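Local coordinates for RabGDI protein (Plasmodium falciparum 3D7, PDB 3P1W) that probably acts as a GDP-dissociation inhibitor of Rab GTPases, keeping them in their GDP-bound state during vesicle transport, at residues A[139-144]-A[152-157]. Residues are numbered along the deposited sequence; the frame is centred on the assembly and turned at random.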
loop_
_atom_site.group_PDB
_atom_site.type_symbol
_atom_site.label_atom_id
_atom_site.label_comp_id
_atom_site.label_asym_id
_atom_site.label_seq_id
_atom_site.Cartn_x
_atom_site.Cartn_y
_atom_site.Cartn_z
ATOM N N PHE A 139 -9.870 22.290 -1.598
ATOM C CA PHE A 139 -9.902 20.927 -2.123
ATOM C C PHE A 139 -9.446 19.892 -1.125
ATOM O O PHE A 139 -10.086 18.855 -1.007
ATOM C CB PHE A 139 -9.062 20.810 -3.382
ATOM C CG PHE A 139 -9.554 21.668 -4.506
ATOM C CD1 PHE A 139 -10.560 21.222 -5.334
ATOM C CD2 PHE A 139 -9.006 22.922 -4.726
ATOM C CE1 PHE A 139 -11.048 22.038 -6.379
ATOM C CE2 PHE A 139 -9.466 23.742 -5.766
ATOM C CZ PHE A 139 -10.491 23.289 -6.594
ATOM N N ILE A 140 -8.347 20.153 -0.433
ATOM C CA ILE A 140 -7.799 19.153 0.479
ATOM C C ILE A 140 -7.551 19.704 1.867
ATOM O O ILE A 140 -7.299 20.915 2.038
ATOM C CB ILE A 140 -6.531 18.509 -0.088
ATOM C CG1 ILE A 140 -5.426 19.553 -0.266
ATOM C CG2 ILE A 140 -6.876 17.769 -1.402
ATOM C CD1 ILE A 140 -4.106 19.025 -0.818
ATOM N N HIS A 141 -7.663 18.813 2.852
ATOM C CA HIS A 141 -7.701 19.171 4.261
ATOM C C HIS A 141 -6.982 18.114 5.108
ATOM O O HIS A 141 -6.992 16.936 4.775
ATOM C CB HIS A 141 -9.158 19.276 4.735
ATOM C CG HIS A 141 -10.062 20.013 3.788
ATOM N ND1 HIS A 141 -10.366 21.353 3.929
ATOM C CD2 HIS A 141 -10.742 19.585 2.695
ATOM C CE1 HIS A 141 -11.170 21.723 2.948
ATOM N NE2 HIS A 141 -11.421 20.668 2.187
ATOM N N LYS A 142 -6.360 18.552 6.199
ATOM C CA LYS A 142 -5.774 17.647 7.165
ATOM C C LYS A 142 -6.838 16.736 7.710
ATOM O O LYS A 142 -7.960 17.176 7.962
ATOM C CB LYS A 142 -5.185 18.394 8.343
ATOM C CG LYS A 142 -3.884 19.068 8.082
ATOM C CD LYS A 142 -3.484 19.854 9.362
ATOM C CE LYS A 142 -2.064 20.392 9.304
ATOM N NZ LYS A 142 -1.713 21.093 10.603
ATOM N N VAL A 143 -6.485 15.463 7.840
ATOM C CA VAL A 143 -7.362 14.466 8.417
ATOM C C VAL A 143 -7.258 14.560 9.940
ATOM O O VAL A 143 -6.187 14.336 10.492
ATOM C CB VAL A 143 -6.973 13.058 7.992
ATOM C CG1 VAL A 143 -7.834 12.041 8.718
ATOM C CG2 VAL A 143 -7.094 12.916 6.436
ATOM N N PRO A 144 -8.371 14.882 10.612
ATOM C CA PRO A 144 -8.311 14.996 12.070
ATOM C C PRO A 144 -8.278 13.633 12.715
ATOM O O PRO A 144 -8.992 12.719 12.288
ATOM C CB PRO A 144 -9.589 15.751 12.425
ATOM C CG PRO A 144 -10.510 15.517 11.305
ATOM C CD PRO A 144 -9.705 15.217 10.078
ATOM N N VAL A 152 -11.786 21.540 15.640
ATOM C CA VAL A 152 -11.110 22.599 14.891
ATOM C C VAL A 152 -11.007 22.285 13.375
ATOM O O VAL A 152 -10.259 22.955 12.640
ATOM C CB VAL A 152 -9.660 22.769 15.455
ATOM C CG1 VAL A 152 -9.063 21.463 15.804
ATOM C CG2 VAL A 152 -8.759 23.401 14.483
ATOM N N SER A 153 -11.739 21.281 12.893
ATOM C CA SER A 153 -11.508 20.817 11.514
ATOM C C SER A 153 -12.301 21.580 10.467
ATOM O O SER A 153 -13.521 21.605 10.536
ATOM C CB SER A 153 -11.851 19.347 11.363
ATOM O OG SER A 153 -11.624 18.978 10.015
ATOM N N PRO A 154 -11.619 22.128 9.438
ATOM C CA PRO A 154 -12.319 22.781 8.313
ATOM C C PRO A 154 -13.208 21.835 7.485
ATOM O O PRO A 154 -13.996 22.282 6.646
ATOM C CB PRO A 154 -11.177 23.336 7.465
ATOM C CG PRO A 154 -10.006 22.452 7.789
ATOM C CD PRO A 154 -10.156 22.124 9.242
ATOM N N LEU A 155 -13.104 20.536 7.740
ATOM C CA LEU A 155 -13.975 19.560 7.100
ATOM C C LEU A 155 -15.401 19.567 7.629
ATOM O O LEU A 155 -16.297 18.982 7.020
ATOM C CB LEU A 155 -13.394 18.148 7.278
ATOM C CG LEU A 155 -12.126 17.772 6.525
ATOM C CD1 LEU A 155 -11.480 16.528 7.168
ATOM C CD2 LEU A 155 -12.450 17.495 5.068
ATOM N N LEU A 156 -15.618 20.231 8.765
ATOM C CA LEU A 156 -16.862 20.099 9.501
ATOM C C LEU A 156 -17.448 21.484 9.788
ATOM O O LEU A 156 -16.720 22.393 10.129
ATOM C CB LEU A 156 -16.571 19.383 10.822
ATOM C CG LEU A 156 -15.837 18.038 10.741
ATOM C CD1 LEU A 156 -15.350 17.609 12.122
ATOM C CD2 LEU A 156 -16.728 16.994 10.117
ATOM N N SER A 157 -18.753 21.629 9.640
ATOM C CA SER A 157 -19.447 22.844 10.114
ATOM C C SER A 157 -19.239 23.041 11.615
ATOM O O SER A 157 -18.933 22.087 12.326
ATOM C CB SER A 157 -20.934 22.679 9.875
ATOM O OG SER A 157 -21.477 21.774 10.837
HETATM O O HOH W 1 -9.066 18.751 9.740
#
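Leu155 spreads its two methyl groups over two rings, CD2 against the imidazole of His141 on strand 138-142 and CD1 against the ring of Pro144 just past the strand's end. CD2 of Leu155 comes in obliquely, 3.6 Å from CD2 of His141, while CD1 of Leu155 lies 3.7 Å from CD of Pro144. With CG of Leu155 anti to its own carbonyl carbon (chi1 -70°), the branched end swings in to the strand. CG of Pro154 lies 4.0 Å from ND1 of His141, also at a slant to the ring. The far nitrogen, NE2, bonds to the carbonyl of Gln127 on the neighbouring antiparallel strand 117-129, which helps fix the rotation of the imidazole. The loop between helix 147-151 and helix 158-173 contains a type I beta turn from Ser153 to Leu156, closed by Leu156 N to Ser153 O at 3.1 Å, and brings this helical part of the GDI fold against a mixed sheet. Ser153 OG lies anti to its backbone N (chi1 179°) and accepts from Leu155 N at 3.1 Å and 155°, an ST turn. A water lies 2.6 Å from both Ser153 OG and Lys142 O, donating to the carbonyl, so loop and strand are joined through this water alongside apolar contacts. Phe208 of helix 203-213 and Val125 of strand 117-129 also touch the Leu155 side chain.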